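Local coordinates for putative uncharacterized protein (Emericella nidulans, PDB 3PGB) that is a copper- and topaquinone-containing amine oxidase that probably oxidises primary amines to aldehydes, at residues D78-L83 and A105-H110. Sequence-based numbering, arbitrary orientation.
Sequences DVAKWL and ALIELH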
loop_
_atom_site.group_PDB
_atom_site.type_symbol
_atom_site.label_atom_id
_atom_site.label_comp_id
_atom_site.label_asym_id
_atom_site.label_seq_id
_atom_site.Cartn_x
_atom_site.Cartn_y
_atom_site.Cartn_z
ATOM N N ASP A 78 -15.413 -20.531 -38.103
ATOM C CA ASP A 78 -14.823 -20.807 -39.407
ATOM C C ASP A 78 -13.489 -21.561 -39.284
ATOM O O ASP A 78 -13.253 -22.533 -40.008
ATOM C CB ASP A 78 -14.633 -19.508 -40.205
ATOM C CG ASP A 78 -15.932 -18.992 -40.825
ATOM O OD1 ASP A 78 -16.990 -19.642 -40.668
ATOM O OD2 ASP A 78 -15.887 -17.930 -41.485
ATOM N N VAL A 79 -12.642 -21.129 -38.350
ATOM C CA VAL A 79 -11.343 -21.761 -38.130
ATOM C C VAL A 79 -11.486 -23.201 -37.632
ATOM O O VAL A 79 -10.767 -24.076 -38.083
ATOM C CB VAL A 79 -10.484 -20.955 -37.143
ATOM C CG1 VAL A 79 -9.213 -21.713 -36.791
ATOM C CG2 VAL A 79 -10.156 -19.596 -37.730
ATOM N N ALA A 80 -12.418 -23.444 -36.717
ATOM C CA ALA A 80 -12.659 -24.801 -36.230
ATOM C C ALA A 80 -13.030 -25.719 -37.394
ATOM O O ALA A 80 -12.402 -26.755 -37.606
ATOM C CB ALA A 80 -13.754 -24.809 -35.176
ATOM N N LYS A 81 -14.040 -25.312 -38.154
ATOM C CA LYS A 81 -14.502 -26.064 -39.317
ATOM C C LYS A 81 -13.353 -26.343 -40.300
ATOM O O LYS A 81 -13.209 -27.461 -40.796
ATOM C CB LYS A 81 -15.642 -25.297 -40.012
ATOM C CG LYS A 81 -16.287 -26.016 -41.200
ATOM C CD LYS A 81 -15.484 -25.815 -42.489
ATOM N N TRP A 82 -12.541 -25.320 -40.558
ATOM C CA TRP A 82 -11.389 -25.427 -41.460
ATOM C C TRP A 82 -10.380 -26.459 -40.977
ATOM O O TRP A 82 -9.902 -27.282 -41.762
ATOM C CB TRP A 82 -10.698 -24.073 -41.563
ATOM C CG TRP A 82 -9.642 -23.979 -42.611
ATOM C CD1 TRP A 82 -9.823 -23.667 -43.923
ATOM C CD2 TRP A 82 -8.233 -24.148 -42.427
ATOM N NE1 TRP A 82 -8.615 -23.651 -44.579
ATOM C CE2 TRP A 82 -7.622 -23.942 -43.683
ATOM C CE3 TRP A 82 -7.428 -24.470 -41.327
ATOM C CZ2 TRP A 82 -6.241 -24.043 -43.870
ATOM C CZ3 TRP A 82 -6.057 -24.571 -41.511
ATOM C CH2 TRP A 82 -5.476 -24.358 -42.777
ATOM N N LEU A 83 -10.060 -26.405 -39.684
ATOM C CA LEU A 83 -9.076 -27.310 -39.090
ATOM C C LEU A 83 -9.504 -28.772 -39.221
ATOM O O LEU A 83 -8.674 -29.636 -39.488
ATOM C CB LEU A 83 -8.818 -26.962 -37.615
ATOM C CG LEU A 83 -7.925 -25.750 -37.338
ATOM C CD1 LEU A 83 -7.956 -25.355 -35.860
ATOM C CD2 LEU A 83 -6.500 -26.022 -37.779
ATOM N N ALA A 105 -6.690 -27.855 -28.687
ATOM C CA ALA A 105 -6.595 -27.327 -27.330
ATOM C C ALA A 105 -7.014 -25.858 -27.271
ATOM O O ALA A 105 -7.600 -25.421 -26.285
ATOM C CB ALA A 105 -5.172 -27.499 -26.779
ATOM N N LEU A 106 -6.718 -25.099 -28.318
ATOM C CA LEU A 106 -7.031 -23.677 -28.321
ATOM C C LEU A 106 -7.136 -23.106 -29.727
ATOM O O LEU A 106 -6.382 -23.481 -30.612
ATOM C CB LEU A 106 -5.966 -22.902 -27.544
ATOM C CG LEU A 106 -6.170 -21.394 -27.401
ATOM C CD1 LEU A 106 -7.444 -21.089 -26.635
ATOM C CD2 LEU A 106 -4.965 -20.761 -26.727
ATOM N N ILE A 107 -8.089 -22.199 -29.909
ATOM C CA ILE A 107 -8.179 -21.367 -31.102
ATOM C C ILE A 107 -8.388 -19.943 -30.619
ATOM O O ILE A 107 -9.368 -19.656 -29.924
ATOM C CB ILE A 107 -9.354 -21.768 -32.010
ATOM C CG1 ILE A 107 -9.278 -23.250 -32.382
ATOM C CG2 ILE A 107 -9.347 -20.938 -33.263
ATOM C CD1 ILE A 107 -10.451 -23.725 -33.219
ATOM N N GLU A 108 -7.461 -19.059 -30.969
ATOM C CA GLU A 108 -7.523 -17.667 -30.535
ATOM C C GLU A 108 -6.911 -16.752 -31.585
ATOM O O GLU A 108 -6.282 -17.220 -32.529
ATOM C CB GLU A 108 -6.780 -17.484 -29.210
ATOM C CG GLU A 108 -5.270 -17.741 -29.303
ATOM C CD GLU A 108 -4.517 -17.348 -28.051
ATOM O OE1 GLU A 108 -5.164 -17.147 -26.996
ATOM O OE2 GLU A 108 -3.272 -17.238 -28.127
ATOM N N LEU A 109 -7.095 -15.447 -31.403
ATOM C CA LEU A 109 -6.476 -14.465 -32.272
ATOM C C LEU A 109 -4.990 -14.465 -32.003
ATOM O O LEU A 109 -4.558 -14.374 -30.852
ATOM C CB LEU A 109 -7.033 -13.058 -32.017
ATOM C CG LEU A 109 -6.419 -11.930 -32.858
ATOM C CD1 LEU A 109 -6.823 -12.065 -34.318
ATOM C CD2 LEU A 109 -6.808 -10.551 -32.319
ATOM N N HIS A 110 -4.204 -14.577 -33.063
ATOM C CA HIS A 110 -2.788 -14.310 -32.950
ATOM C C HIS A 110 -2.662 -12.802 -32.890
ATOM O O HIS A 110 -3.110 -12.118 -33.802
ATOM C CB HIS A 110 -2.024 -14.859 -34.149
ATOM C CG HIS A 110 -0.576 -14.494 -34.151
ATOM N ND1 HIS A 110 0.356 -15.141 -33.369
ATOM C CD2 HIS A 110 0.101 -13.544 -34.836
ATOM C CE1 HIS A 110 1.546 -14.610 -33.577
ATOM N NE2 HIS A 110 1.420 -13.640 -34.464
#
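No flat group lies between I107 and its three helix partners, V79, A80 and L83. The indole of W82 is a neighbour of the contact: L83 CD2 lies at its edge, in the ring plane. W82 does not touch strand 105-110; it packs on V151 and V156. The contact is purely aliphatic, with no hydrogen bond across it. I107 is the sole strand residue that touches, and its two branches divide the work. I107 CG2 lies 3.6 Å from V79 CG1, and the two side chains run alongside each other, pointing opposite ways. The other branch runs out extended (chi2 177°), which carries CD1 to the helix. There I107 CD1 sits 3.9 Å from A80 CA and 4.0 Å from A80 CB. L83 CD1 meets I107 CD1 tip to tip at 4.0 Å. The short side chain of A80 lets the isoleucine reach the helix backbone. This is one helix, 73-84, lying over an antiparallel sheet, consistent with one of the small alpha/beta domains that precede the catalytic beta-sandwich in this family. The axes of helix 78-83 and strand 105-110 come within 9.8 Å, and their N-to-C directions make 129°. V134 on the adjacent strand 131-138 extends the apolar floor under V79 and L83. Just before I107, A105 and L106 both face R135 in a classic beta bulge. On the strand's other side, E108 OE2 is hydrogen-bonded to H133 ND1.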